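PDB 4KKM: polyprenyl synthetase from Zymomonas mobilis subsp. mobilis, which probably catalyses chain elongation of allylic diphosphates with isopentenyl diphosphate to farnesyl and related prenyl diphosphates, a metal-dependent reaction. Local coordinates for residues Asp39-Glu44 with Asp86-Leu91; Pro73-Ala78 with Asp306-Ile311; Gly94-Cys99 with Phe146-Glu151; Gln166-Ala171 with Phe211-Glu216. One frame throughout, in Å; residues are numbered along the deposited sequence.

Interaction 1. Residues Asp39-Glu44 with Asp86-Leu91; sequences DRLFAE and DREAAL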
loop_
_atom_site.group_PDB
_atom_site.type_symbol
_atom_site.label_atom_id
_atom_site.label_comp_id
_atom_site.label_asym_id
_atom_site.label_seq_id
_atom_site.Cartn_x
_atom_site.Cartn_y
_atom_site.Cartn_z
ATOM N N ASP B 39 -2.680 -20.004 5.548
ATOM C CA ASP B 39 -3.545 -19.753 6.711
ATOM C C ASP B 39 -2.745 -19.618 8.009
ATOM O O ASP B 39 -2.992 -18.708 8.811
ATOM C CB ASP B 39 -4.615 -20.840 6.873
ATOM C CG ASP B 39 -5.836 -20.600 6.000
ATOM O OD1 ASP B 39 -5.955 -19.512 5.398
ATOM O OD2 ASP B 39 -6.693 -21.502 5.922
ATOM N N ARG B 40 -1.798 -20.528 8.216
ATOM C CA ARG B 40 -0.909 -20.458 9.371
ATOM C C ARG B 40 -0.137 -19.143 9.401
ATOM O O ARG B 40 -0.036 -18.490 10.441
ATOM C CB ARG B 40 0.086 -21.624 9.370
ATOM C CG ARG B 40 1.296 -21.374 10.273
ATOM C CD ARG B 40 2.255 -22.557 10.322
ATOM N NE ARG B 40 2.822 -22.871 9.011
ATOM C CZ ARG B 40 3.896 -22.282 8.494
ATOM N NH1 ARG B 40 4.531 -21.337 9.173
ATOM N NH2 ARG B 40 4.334 -22.639 7.296
ATOM N N LEU B 41 0.410 -18.760 8.255
ATOM C CA LEU B 41 1.258 -17.578 8.179
ATOM C C LEU B 41 0.480 -16.281 8.441
ATOM O O LEU B 41 0.960 -15.393 9.150
ATOM C CB LEU B 41 1.989 -17.538 6.829
ATOM C CG LEU B 41 3.047 -18.632 6.659
ATOM C CD1 LEU B 41 3.544 -18.701 5.219
ATOM C CD2 LEU B 41 4.206 -18.402 7.616
ATOM N N PHE B 42 -0.719 -16.173 7.876
ATOM C CA PHE B 42 -1.548 -14.995 8.109
ATOM C C PHE B 42 -1.957 -14.904 9.576
ATOM O O PHE B 42 -1.941 -13.824 10.166
ATOM C CB PHE B 42 -2.797 -15.004 7.220
ATOM C CG PHE B 42 -2.633 -14.258 5.920
ATOM C CD1 PHE B 42 -2.305 -12.912 5.912
ATOM C CD2 PHE B 42 -2.825 -14.903 4.710
ATOM C CE1 PHE B 42 -2.168 -12.223 4.715
ATOM C CE2 PHE B 42 -2.695 -14.221 3.514
ATOM C CZ PHE B 42 -2.361 -12.879 3.518
ATOM N N ALA B 43 -2.313 -16.045 10.161
ATOM C CA ALA B 43 -2.741 -16.092 11.556
ATOM C C ALA B 43 -1.635 -15.585 12.469
ATOM O O ALA B 43 -1.890 -14.835 13.409
ATOM C CB ALA B 43 -3.143 -17.514 11.947
ATOM N N GLU B 44 -0.403 -15.990 12.173
ATOM C CA GLU B 44 0.758 -15.591 12.956
ATOM C C GLU B 44 1.116 -14.122 12.749
ATOM O O GLU B 44 1.623 -13.460 13.657
ATOM C CB GLU B 44 1.955 -16.471 12.592
ATOM C CG GLU B 44 3.226 -16.165 13.363
ATOM C CD GLU B 44 4.318 -17.189 13.107
ATOM O OE1 GLU B 44 4.399 -17.707 11.969
ATOM O OE2 GLU B 44 5.087 -17.487 14.048
ATOM N N ASP B 86 14.615 -21.469 -0.326
ATOM C CA ASP B 86 14.066 -21.872 0.964
ATOM C C ASP B 86 12.546 -21.851 0.910
ATOM O O ASP B 86 11.944 -20.839 0.548
ATOM C CB ASP B 86 14.563 -20.925 2.055
ATOM C CG ASP B 86 13.996 -21.257 3.421
ATOM O OD1 ASP B 86 12.886 -20.781 3.739
ATOM O OD2 ASP B 86 14.666 -21.986 4.182
ATOM N N ARG B 87 11.929 -22.976 1.260
ATOM C CA ARG B 87 10.483 -23.135 1.096
ATOM C C ARG B 87 9.654 -22.191 1.961
ATOM O O ARG B 87 8.634 -21.673 1.512
ATOM C CB ARG B 87 10.065 -24.588 1.340
ATOM C CG ARG B 87 10.385 -25.516 0.181
ATOM C CD ARG B 87 10.112 -26.966 0.543
ATOM N NE ARG B 87 10.426 -27.876 -0.556
ATOM C CZ ARG B 87 11.653 -28.299 -0.846
ATOM N NH1 ARG B 87 12.685 -27.887 -0.123
ATOM N NH2 ARG B 87 11.850 -29.129 -1.862
ATOM N N GLU B 88 10.082 -21.969 3.200
ATOM C CA GLU B 88 9.347 -21.063 4.080
ATOM C C GLU B 88 9.438 -19.620 3.581
ATOM O O GLU B 88 8.466 -18.868 3.644
ATOM C CB GLU B 88 9.844 -21.182 5.528
ATOM C CG GLU B 88 9.091 -20.305 6.537
ATOM C CD GLU B 88 7.721 -20.860 6.934
ATOM O OE1 GLU B 88 7.278 -21.876 6.358
ATOM O OE2 GLU B 88 7.086 -20.275 7.838
ATOM N N ALA B 89 10.610 -19.240 3.084
ATOM C CA ALA B 89 10.798 -17.912 2.513
ATOM C C ALA B 89 9.872 -17.712 1.314
ATOM O O ALA B 89 9.203 -16.683 1.206
ATOM C CB ALA B 89 12.241 -17.716 2.104
ATOM N N ALA B 90 9.843 -18.698 0.418
ATOM C CA ALA B 90 8.933 -18.672 -0.728
ATOM C C ALA B 90 7.484 -18.488 -0.280
ATOM O O ALA B 90 6.743 -17.683 -0.849
ATOM C CB ALA B 90 9.081 -19.948 -1.559
ATOM N N LEU B 91 7.090 -19.223 0.756
ATOM C CA LEU B 91 5.743 -19.089 1.301
ATOM C C LEU B 91 5.455 -17.681 1.832
ATOM O O LEU B 91 4.343 -17.175 1.683
ATOM C CB LEU B 91 5.498 -20.130 2.399
ATOM C CG LEU B 91 5.183 -21.552 1.923
ATOM C CD1 LEU B 91 5.312 -22.541 3.081
ATOM C CD2 LEU B 91 3.790 -21.604 1.307
#
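Arg40 and Glu88 are joined in a two-pronged salt bridge between the helix of Asp39-Glu44 and the first turn of helix 87-109. From CB, which is directed at the opposite segment, the arginine chain continues straight through CG and CD, then bends at the CG-CD bond (chi3 61°), and this bend brings the guanidinium end-on to the carboxylate. There NH1 donates to Glu88 OE2 at 3.1 Å along a nearly straight line (171°), while NH2 donates to Glu88 OE1 at 3.2 Å. Both oxygens use their syn lone pairs and the two flat groups are almost coplanar. NH2 is also claimed by Asp37, one turn back on the arginine's own helix. One guanidinium face is flanked by Leu41, whose CG stands 3.8 Å above the plane and toward its rim. In the mostly helical isoprenoid synthase fold this joins the N-terminal helix 24-45 to helix 87-109, at a steep 69° between the short axes. Asp86 is the N-cap of the latter helix: its OD1 accepts from Ala89 N at 2.8 Å through the anti lone pair. Beside the ion pair, Leu41 CD2 lies 3.4 Å from Glu88 OE2; the purely apolar part is Leu41 CD1, 3.7 Å from Leu91 CB, the two leucines crossing at about a right angle. Leu91 reaches on to Val77 of helix 71-80, whereas Phe42 turns to Met95, Glu98 and Cys99 farther along helix 87-109.

Interaction 2. Residues Pro73-Ala78 with Asp306-Ile311; sequences PLLVVA and DYLRSI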
loop_
_atom_site.group_PDB
_atom_site.type_symbol
_atom_site.label_atom_id
_atom_site.label_comp_id
_atom_site.label_asym_id
_atom_site.label_seq_id
_atom_site.Cartn_x
_atom_site.Cartn_y
_atom_site.Cartn_z
ATOM N N PRO B 73 -0.041 -17.391 -4.109
ATOM C CA PRO B 73 0.979 -18.117 -3.340
ATOM C C PRO B 73 1.440 -19.406 -4.021
ATOM O O PRO B 73 2.633 -19.725 -3.991
ATOM C CB PRO B 73 0.257 -18.435 -2.029
ATOM C CG PRO B 73 -0.677 -17.270 -1.852
ATOM C CD PRO B 73 -1.142 -16.916 -3.249
ATOM N N LEU B 74 0.512 -20.125 -4.645
ATOM C CA LEU B 74 0.842 -21.378 -5.316
ATOM C C LEU B 74 1.844 -21.146 -6.447
ATOM O O LEU B 74 2.792 -21.913 -6.617
ATOM C CB LEU B 74 -0.425 -22.048 -5.856
ATOM C CG LEU B 74 -0.217 -23.319 -6.679
ATOM C CD1 LEU B 74 0.323 -24.447 -5.798
ATOM C CD2 LEU B 74 -1.515 -23.723 -7.375
ATOM N N LEU B 75 1.630 -20.085 -7.219
ATOM C CA LEU B 75 2.552 -19.734 -8.300
ATOM C C LEU B 75 3.936 -19.368 -7.774
ATOM O O LEU B 75 4.949 -19.745 -8.363
ATOM C CB LEU B 75 1.992 -18.572 -9.124
ATOM C CG LEU B 75 0.827 -18.925 -10.052
ATOM C CD1 LEU B 75 0.183 -17.657 -10.599
ATOM C CD2 LEU B 75 1.313 -19.824 -11.181
ATOM N N VAL B 76 3.980 -18.615 -6.678
ATOM C CA VAL B 76 5.257 -18.276 -6.059
ATOM C C VAL B 76 5.995 -19.542 -5.632
ATOM O O VAL B 76 7.166 -19.736 -5.973
ATOM C CB VAL B 76 5.076 -17.353 -4.835
ATOM C CG1 VAL B 76 6.402 -17.196 -4.093
ATOM C CG2 VAL B 76 4.536 -15.998 -5.271
ATOM N N VAL B 77 5.296 -20.404 -4.900
ATOM C CA VAL B 77 5.879 -21.645 -4.396
ATOM C C VAL B 77 6.367 -22.529 -5.548
ATOM O O VAL B 77 7.487 -23.051 -5.512
ATOM C CB VAL B 77 4.874 -22.426 -3.507
ATOM C CG1 VAL B 77 5.364 -23.847 -3.254
ATOM C CG2 VAL B 77 4.624 -21.688 -2.186
ATOM N N ALA B 78 5.539 -22.676 -6.579
ATOM C CA ALA B 78 5.889 -23.522 -7.720
ATOM C C ALA B 78 7.027 -22.947 -8.560
ATOM O O ALA B 78 7.764 -23.692 -9.203
ATOM C CB ALA B 78 4.665 -23.793 -8.603
ATOM N N ASP B 306 7.116 -29.145 -13.395
ATOM C CA ASP B 306 5.849 -29.856 -13.591
ATOM C C ASP B 306 4.659 -29.192 -12.890
ATOM O O ASP B 306 3.538 -29.232 -13.398
ATOM C CB ASP B 306 5.962 -31.328 -13.181
ATOM C CG ASP B 306 6.615 -32.183 -14.253
ATOM O OD1 ASP B 306 6.722 -31.719 -15.412
ATOM O OD2 ASP B 306 7.011 -33.325 -13.937
ATOM N N TYR B 307 4.901 -28.577 -11.735
ATOM C CA TYR B 307 3.840 -27.874 -11.019
ATOM C C TYR B 307 3.289 -26.714 -11.833
ATOM O O TYR B 307 2.076 -26.597 -12.018
ATOM C CB TYR B 307 4.333 -27.384 -9.657
ATOM C CG TYR B 307 4.560 -28.507 -8.680
ATOM C CD1 TYR B 307 3.505 -29.313 -8.267
ATOM C CD2 TYR B 307 5.826 -28.772 -8.175
ATOM C CE1 TYR B 307 3.700 -30.347 -7.376
ATOM C CE2 TYR B 307 6.034 -29.808 -7.283
ATOM C CZ TYR B 307 4.967 -30.589 -6.885
ATOM O OH TYR B 307 5.165 -31.618 -5.996
ATOM N N LEU B 308 4.183 -25.862 -12.324
ATOM C CA LEU B 308 3.792 -24.768 -13.208
ATOM C C LEU B 308 3.080 -25.278 -14.461
ATOM O O LEU B 308 2.108 -24.680 -14.916
ATOM C CB LEU B 308 5.011 -23.927 -13.596
ATOM C CG LEU B 308 5.553 -22.992 -12.510
ATOM C CD1 LEU B 308 6.778 -22.240 -13.022
ATOM C CD2 LEU B 308 4.470 -22.019 -12.007
ATOM N N ARG B 309 3.566 -26.384 -15.012
ATOM C CA ARG B 309 2.924 -26.984 -16.179
ATOM C C ARG B 309 1.485 -27.407 -15.866
ATOM O O ARG B 309 0.563 -27.082 -16.614
ATOM C CB ARG B 309 3.751 -28.160 -16.720
ATOM C CG ARG B 309 5.094 -27.739 -17.323
ATOM C CD ARG B 309 5.871 -28.911 -17.927
ATOM N NE ARG B 309 7.169 -28.474 -18.444
ATOM C CZ ARG B 309 8.346 -28.811 -17.921
ATOM N NH1 ARG B 309 8.411 -29.620 -16.871
ATOM N NH2 ARG B 309 9.464 -28.348 -18.464
ATOM N N SER B 310 1.302 -28.111 -14.749
ATOM C CA SER B 310 -0.025 -28.536 -14.299
ATOM C C SER B 310 -0.953 -27.358 -14.024
ATOM O O SER B 310 -2.147 -27.410 -14.330
ATOM C CB SER B 310 0.084 -29.392 -13.036
ATOM O OG SER B 310 0.650 -30.652 -13.332
ATOM N N ILE B 311 -0.398 -26.303 -13.434
ATOM C CA ILE B 311 -1.179 -25.124 -13.095
ATOM C C ILE B 311 -1.753 -24.497 -14.355
ATOM O O ILE B 311 -2.930 -24.149 -14.390
ATOM C CB ILE B 311 -0.347 -24.093 -12.295
ATOM C CG1 ILE B 311 -0.106 -24.608 -10.877
ATOM C CG2 ILE B 311 -1.046 -22.734 -12.266
ATOM C CD1 ILE B 311 0.963 -23.845 -10.129
HETATM O O HOH W 1 7.072 -25.930 -11.011
#
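Ile311 and Ala78 sit at the heart of a buried apolar seam between two helices running roughly antiparallel, at 148° between the short axes. The tight part is made of aliphatic carbons, mostly methyls. Ile311 CD1 comes tip to tip with Leu74, 3.7 Å from its CG, and also lies 4.0 Å from Ala78 CB. On the other branch, Ile311 CG2 touches Leu75 CD2 at 3.9 Å. Leu75 CD2 also meets Leu308 CD2, the two leucines crossing at about a right angle. Small Ala78 lets the backbones close in: its CB is 3.8 Å from both Tyr307 CB and Leu308 CD2. Toward Tyr307 the packing slackens. Its CB points at Ala78, but with CG beside its own backbone N (chi1 -70°) the ring leads away, to Met30 of helix 24-45. Here a water takes over, donating to Ala78 O at 3.0 Å and accepting from Leu308 N at 3.2 Å. That amide lies in the first turn of its helix, where the backbone has no earlier helical carbonyl to offer, so the water stands in for one. The arrangement brings the C-terminal helix 306-314 against the early helix 71-80, as part of the isoprenoid synthase bundle.

Interaction 3. Residues Gly94-Cys99 with Phe146-Glu151; sequences GMAIEC and FEILSE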
loop_
_atom_site.group_PDB
_atom_site.type_symbol
_atom_site.label_atom_id
_atom_site.label_comp_id
_atom_site.label_asym_id
_atom_site.label_seq_id
_atom_site.Cartn_x
_atom_site.Cartn_y
_atom_site.Cartn_z
ATOM N N GLY B 94 4.771 -15.575 -0.907
ATOM C CA GLY B 94 3.407 -15.928 -1.248
ATOM C C GLY B 94 2.417 -15.162 -0.381
ATOM O O GLY B 94 1.428 -14.629 -0.887
ATOM N N MET B 95 2.677 -15.084 0.920
ATOM C CA MET B 95 1.790 -14.310 1.794
ATOM C C MET B 95 1.727 -12.848 1.362
ATOM O O MET B 95 0.652 -12.248 1.334
ATOM C CB MET B 95 2.199 -14.395 3.269
ATOM C CG MET B 95 1.363 -13.484 4.176
ATOM S SD MET B 95 1.493 -13.860 5.941
ATOM C CE MET B 95 3.269 -13.778 6.179
ATOM N N ALA B 96 2.885 -12.283 1.025
ATOM C CA ALA B 96 2.964 -10.885 0.609
ATOM C C ALA B 96 2.098 -10.589 -0.617
ATOM O O ALA B 96 1.371 -9.596 -0.630
ATOM C CB ALA B 96 4.419 -10.478 0.349
ATOM N N ILE B 97 2.169 -11.434 -1.648
ATOM C CA ILE B 97 1.370 -11.189 -2.850
ATOM C C ILE B 97 -0.104 -11.406 -2.535
ATOM O O ILE B 97 -0.981 -10.727 -3.080
ATOM C CB ILE B 97 1.833 -12.041 -4.092
ATOM C CG1 ILE B 97 1.065 -11.636 -5.360
ATOM C CG2 ILE B 97 1.678 -13.539 -3.840
ATOM C CD1 ILE B 97 1.228 -10.168 -5.721
ATOM N N GLU B 98 -0.376 -12.333 -1.625
ATOM C CA GLU B 98 -1.752 -12.617 -1.241
ATOM C C GLU B 98 -2.337 -11.445 -0.453
ATOM O O GLU B 98 -3.540 -11.210 -0.493
ATOM C CB GLU B 98 -1.842 -13.933 -0.455
ATOM C CG GLU B 98 -3.263 -14.429 -0.181
ATOM C CD GLU B 98 -4.005 -14.941 -1.417
ATOM O OE1 GLU B 98 -3.491 -14.833 -2.553
ATOM O OE2 GLU B 98 -5.131 -15.452 -1.244
ATOM N N CYS B 99 -1.483 -10.695 0.241
ATOM C CA CYS B 99 -1.930 -9.462 0.885
ATOM C C CYS B 99 -2.520 -8.491 -0.129
ATOM O O CYS B 99 -3.577 -7.904 0.097
ATOM C CB CYS B 99 -0.783 -8.775 1.623
ATOM S SG CYS B 99 -0.364 -9.520 3.204
ATOM N N PHE B 146 4.269 -5.011 2.048
ATOM C CA PHE B 146 5.606 -4.436 1.920
ATOM C C PHE B 146 6.427 -4.640 3.184
ATOM O O PHE B 146 7.645 -4.842 3.113
ATOM C CB PHE B 146 5.528 -2.962 1.509
ATOM C CG PHE B 146 4.945 -2.768 0.145
ATOM C CD1 PHE B 146 5.720 -2.982 -0.991
ATOM C CD2 PHE B 146 3.612 -2.426 -0.013
ATOM C CE1 PHE B 146 5.175 -2.838 -2.258
ATOM C CE2 PHE B 146 3.063 -2.281 -1.276
ATOM C CZ PHE B 146 3.847 -2.483 -2.402
ATOM N N GLU B 147 5.760 -4.612 4.337
ATOM C CA GLU B 147 6.427 -4.960 5.588
ATOM C C GLU B 147 6.987 -6.376 5.517
ATOM O O GLU B 147 8.132 -6.616 5.903
ATOM C CB GLU B 147 5.489 -4.832 6.799
ATOM C CG GLU B 147 6.238 -5.000 8.124
ATOM C CD GLU B 147 5.336 -4.946 9.343
ATOM O OE1 GLU B 147 4.168 -4.524 9.212
ATOM O OE2 GLU B 147 5.802 -5.328 10.439
ATOM N N ILE B 148 6.181 -7.307 5.014
ATOM C CA ILE B 148 6.597 -8.709 4.920
ATOM C C ILE B 148 7.822 -8.868 4.021
ATOM O O ILE B 148 8.793 -9.536 4.388
ATOM C CB ILE B 148 5.452 -9.606 4.383
ATOM C CG1 ILE B 148 4.295 -9.679 5.386
ATOM C CG2 ILE B 148 5.962 -11.015 4.061
ATOM C CD1 ILE B 148 3.000 -10.193 4.765
ATOM N N LEU B 149 7.785 -8.240 2.849
ATOM C CA LEU B 149 8.885 -8.364 1.891
ATOM C C LEU B 149 10.187 -7.743 2.385
ATOM O O LEU B 149 11.273 -8.120 1.937
ATOM C CB LEU B 149 8.516 -7.739 0.547
ATOM C CG LEU B 149 7.511 -8.496 -0.322
ATOM C CD1 LEU B 149 7.318 -7.769 -1.645
ATOM C CD2 LEU B 149 7.996 -9.927 -0.558
ATOM N N SER B 150 10.080 -6.786 3.299
ATOM C CA SER B 150 11.254 -6.058 3.768
ATOM C C SER B 150 12.099 -6.866 4.756
ATOM O O SER B 150 13.292 -6.607 4.913
ATOM C CB SER B 150 10.840 -4.730 4.409
ATOM O OG SER B 150 10.302 -4.946 5.702
ATOM N N GLU B 151 11.481 -7.842 5.416
ATOM C CA GLU B 151 12.138 -8.583 6.497
ATOM C C GLU B 151 13.228 -9.556 6.040
ATOM O O GLU B 151 13.149 -10.149 4.964
ATOM C CB GLU B 151 11.104 -9.328 7.340
ATOM C CG GLU B 151 10.068 -8.433 7.983
ATOM C CD GLU B 151 9.189 -9.188 8.957
ATOM O OE1 GLU B 151 9.041 -10.416 8.794
ATOM O OE2 GLU B 151 8.660 -8.557 9.894
#
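Ile148 packs against Met95, Ala96 and Cys99 with no flat group between them; the aromatic ring of this region, Phe146, is directed away from Gly94-Cys99 and stacks on Phe146 of the second subunit, with Ala169 of its own chain also against it. The contact pairs helices 87-109 and 131-150 of the isoprenoid synthase fold, the axes of the two short segments lying nearly antiparallel at 162° and 8.7 Å apart. The Phe146 stack places it behind the dimer interface, where Gln166 of the second subunit also packs on Ser150 and Glu151. Across the helices the chemistry is wholly apolar. Ala96 CB slots in beside Leu149, 3.7 Å from CD2, and faces Ile148 CG2 at 4.1 Å. Met95 is extended as far as its sulfur and then bends (chi3 55°), which folds CE back to 3.9 Å from Ile148 CD1. Glu147 O takes both Ser150 N and Ser150 OG from one face of its plane, the hydroxyl donating at 2.7 Å. Ile148 CD1 is touched from two residues, lying 3.7 Å from Met95 CG and 3.8 Å from Cys99 SG.

Interaction 4. Residues Gln166-Ala171 with Phe211-Glu216; sequences QALAIA and FGFCLE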
loop_
_atom_site.group_PDB
_atom_site.type_symbol
_atom_site.label_atom_id
_atom_site.label_comp_id
_atom_site.label_asym_id
_atom_site.label_seq_id
_atom_site.Cartn_x
_atom_site.Cartn_y
_atom_site.Cartn_z
ATOM N N GLN B 166 10.325 -3.474 -5.242
ATOM C CA GLN B 166 10.096 -2.657 -6.431
ATOM C C GLN B 166 9.104 -3.314 -7.389
ATOM O O GLN B 166 8.178 -2.665 -7.883
ATOM C CB GLN B 166 11.402 -2.358 -7.172
ATOM C CG GLN B 166 11.167 -1.565 -8.444
ATOM C CD GLN B 166 12.383 -0.777 -8.891
ATOM O OE1 GLN B 166 13.520 -1.229 -8.746
ATOM N NE2 GLN B 166 12.147 0.415 -9.430
ATOM N N ALA B 167 9.298 -4.606 -7.640
ATOM C CA ALA B 167 8.407 -5.351 -8.529
ATOM C C ALA B 167 6.978 -5.368 -8.002
ATOM O O ALA B 167 6.033 -5.186 -8.761
ATOM C CB ALA B 167 8.915 -6.777 -8.733
ATOM N N LEU B 168 6.811 -5.589 -6.699
ATOM C CA LEU B 168 5.468 -5.593 -6.134
ATOM C C LEU B 168 4.778 -4.225 -6.241
ATOM O O LEU B 168 3.592 -4.147 -6.574
ATOM C CB LEU B 168 5.478 -6.074 -4.683
ATOM C CG LEU B 168 4.062 -6.227 -4.112
ATOM C CD1 LEU B 168 3.304 -7.306 -4.881
ATOM C CD2 LEU B 168 4.079 -6.520 -2.617
ATOM N N ALA B 169 5.511 -3.146 -5.961
ATOM C CA ALA B 169 4.915 -1.806 -5.974
ATOM C C ALA B 169 4.461 -1.424 -7.374
ATOM O O ALA B 169 3.391 -0.837 -7.561
ATOM C CB ALA B 169 5.886 -0.762 -5.416
ATOM N N ILE B 170 5.279 -1.767 -8.362
ATOM C CA ILE B 170 4.913 -1.535 -9.754
ATOM C C ILE B 170 3.711 -2.399 -10.141
ATOM O O ILE B 170 2.752 -1.912 -10.749
ATOM C CB ILE B 170 6.101 -1.816 -10.686
ATOM C CG1 ILE B 170 7.223 -0.802 -10.419
ATOM C CG2 ILE B 170 5.660 -1.782 -12.144
ATOM C CD1 ILE B 170 8.528 -1.126 -11.147
ATOM N N ALA B 171 3.741 -3.671 -9.752
ATOM C CA ALA B 171 2.645 -4.589 -10.079
ATOM C C ALA B 171 1.324 -4.233 -9.390
ATOM O O ALA B 171 0.250 -4.653 -9.834
ATOM C CB ALA B 171 3.033 -6.023 -9.731
ATOM N N PHE B 211 0.135 -11.819 -11.380
ATOM C CA PHE B 211 0.658 -13.092 -11.872
ATOM C C PHE B 211 2.117 -12.915 -12.281
ATOM O O PHE B 211 2.969 -13.754 -11.969
ATOM C CB PHE B 211 -0.160 -13.604 -13.070
ATOM C CG PHE B 211 -1.546 -14.064 -12.707
ATOM C CD1 PHE B 211 -1.777 -14.727 -11.513
ATOM C CD2 PHE B 211 -2.618 -13.827 -13.555
ATOM C CE1 PHE B 211 -3.051 -15.151 -11.167
ATOM C CE2 PHE B 211 -3.901 -14.249 -13.218
ATOM C CZ PHE B 211 -4.115 -14.914 -12.020
ATOM N N GLY B 212 2.394 -11.825 -12.990
ATOM C CA GLY B 212 3.758 -11.510 -13.389
ATOM C C GLY B 212 4.678 -11.446 -12.183
ATOM O O GLY B 212 5.798 -11.961 -12.211
ATOM N N PHE B 213 4.200 -10.829 -11.108
ATOM C CA PHE B 213 5.004 -10.750 -9.891
ATOM C C PHE B 213 5.324 -12.134 -9.335
ATOM O O PHE B 213 6.444 -12.392 -8.906
ATOM C CB PHE B 213 4.317 -9.938 -8.794
ATOM C CG PHE B 213 5.048 -10.006 -7.483
ATOM C CD1 PHE B 213 6.142 -9.189 -7.249
ATOM C CD2 PHE B 213 4.686 -10.929 -6.516
ATOM C CE1 PHE B 213 6.837 -9.264 -6.051
ATOM C CE2 PHE B 213 5.391 -11.022 -5.329
ATOM C CZ PHE B 213 6.461 -10.187 -5.098
ATOM N N CYS B 214 4.329 -13.012 -9.320
ATOM C CA CYS B 214 4.519 -14.355 -8.777
ATOM C C CYS B 214 5.659 -15.096 -9.469
ATOM O O CYS B 214 6.484 -15.738 -8.809
ATOM C CB CYS B 214 3.231 -15.171 -8.887
ATOM S SG CYS B 214 1.888 -14.574 -7.842
ATOM N N LEU B 215 5.699 -15.003 -10.794
ATOM C CA LEU B 215 6.716 -15.687 -11.597
ATOM C C LEU B 215 8.059 -14.977 -11.478
ATOM O O LEU B 215 9.105 -15.613 -11.333
ATOM C CB LEU B 215 6.285 -15.771 -13.069
ATOM C CG LEU B 215 5.458 -17.005 -13.476
ATOM C CD1 LEU B 215 6.300 -18.278 -13.428
ATOM C CD2 LEU B 215 4.201 -17.153 -12.606
ATOM N N GLU B 216 8.025 -13.650 -11.524
ATOM C CA GLU B 216 9.257 -12.879 -11.440
ATOM C C GLU B 216 9.896 -13.038 -10.061
ATOM O O GLU B 216 11.120 -13.074 -9.934
ATOM C CB GLU B 216 9.017 -11.403 -11.771
ATOM C CG GLU B 216 10.298 -10.573 -11.801
ATOM C CD GLU B 216 10.085 -9.141 -12.279
ATOM O OE1 GLU B 216 8.917 -8.720 -12.443
ATOM O OE2 GLU B 216 11.095 -8.435 -12.496
#
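Phe213 lays its ring against Leu168, and it is the residue most buried by the other segment. Leu168 CD1 sits over the ring centre, 4.0 Å from the centroid and only 4° from the normal, a clear CH-pi arrangement. Closer to the leucine backbone, Leu168 CB lies 3.7 Å from Phe213 CE1. The ring edge is met by Ala167, whose CB is 4.0 Å from Phe213 CD1, close to the ring plane. Ala171, one turn on, faces the base of the phenylalanine, its CB 4.2 Å from Phe213 CB. The ring reaches across because its CG lies anti to the backbone N (chi1 172°), which swings it past the alanines to Leu168. Glu216 follows on the same side of its helix, its extended chain bringing OE1 to 4.2 Å from Ala167 CB, while that oxygen is taken up in a salt bridge with Lys233.

Farther out, Ile97 of helix 87-109 touches both Leu168 and Phe213, and Leu149 and Phe146 of helix 131-150 back up the leucine. Ala171 is tied by backbone hydrogen bonding to Met177, beyond the end of its helix. Within helices 158-172 and 208-221 of the isoprenoid synthase bundle, the axes of the two short segments run almost antiparallel at 168°. On other sides of helix 158-172, Gln166, Ala169 and Ile170 pack on the second subunit. Between the two segments, then, cohesion comes from shape and dispersion, with a methyl over one face of the ring and Ala167 at its edge, and the carboxylate's charge is answered from helix 226-253 instead of across the pair.

How the interactions relate
Interactions 1 and 2 alternate along the chain; 1, 3 and 4 come in series. Interactions 1 and 3 share helix 87-109, with centres about 10 Å apart, and meet through Phe42 and Met95. Interaction 3 lies about 11 Å from interaction 4, centre to centre, where Ile97 packs on both Leu168 and Phe213, and both border the second subunit. Interaction 2 joins early helix 71-80 to the last modelled helix, so the chain it spans includes interactions 3 and 4; Leu75 and Val76 link it to Cys214. Helix 87-109 touches helices of all four contacts, and its far end carries Asp108, which with Asp114 binds the calcium ion, away from all four contacts.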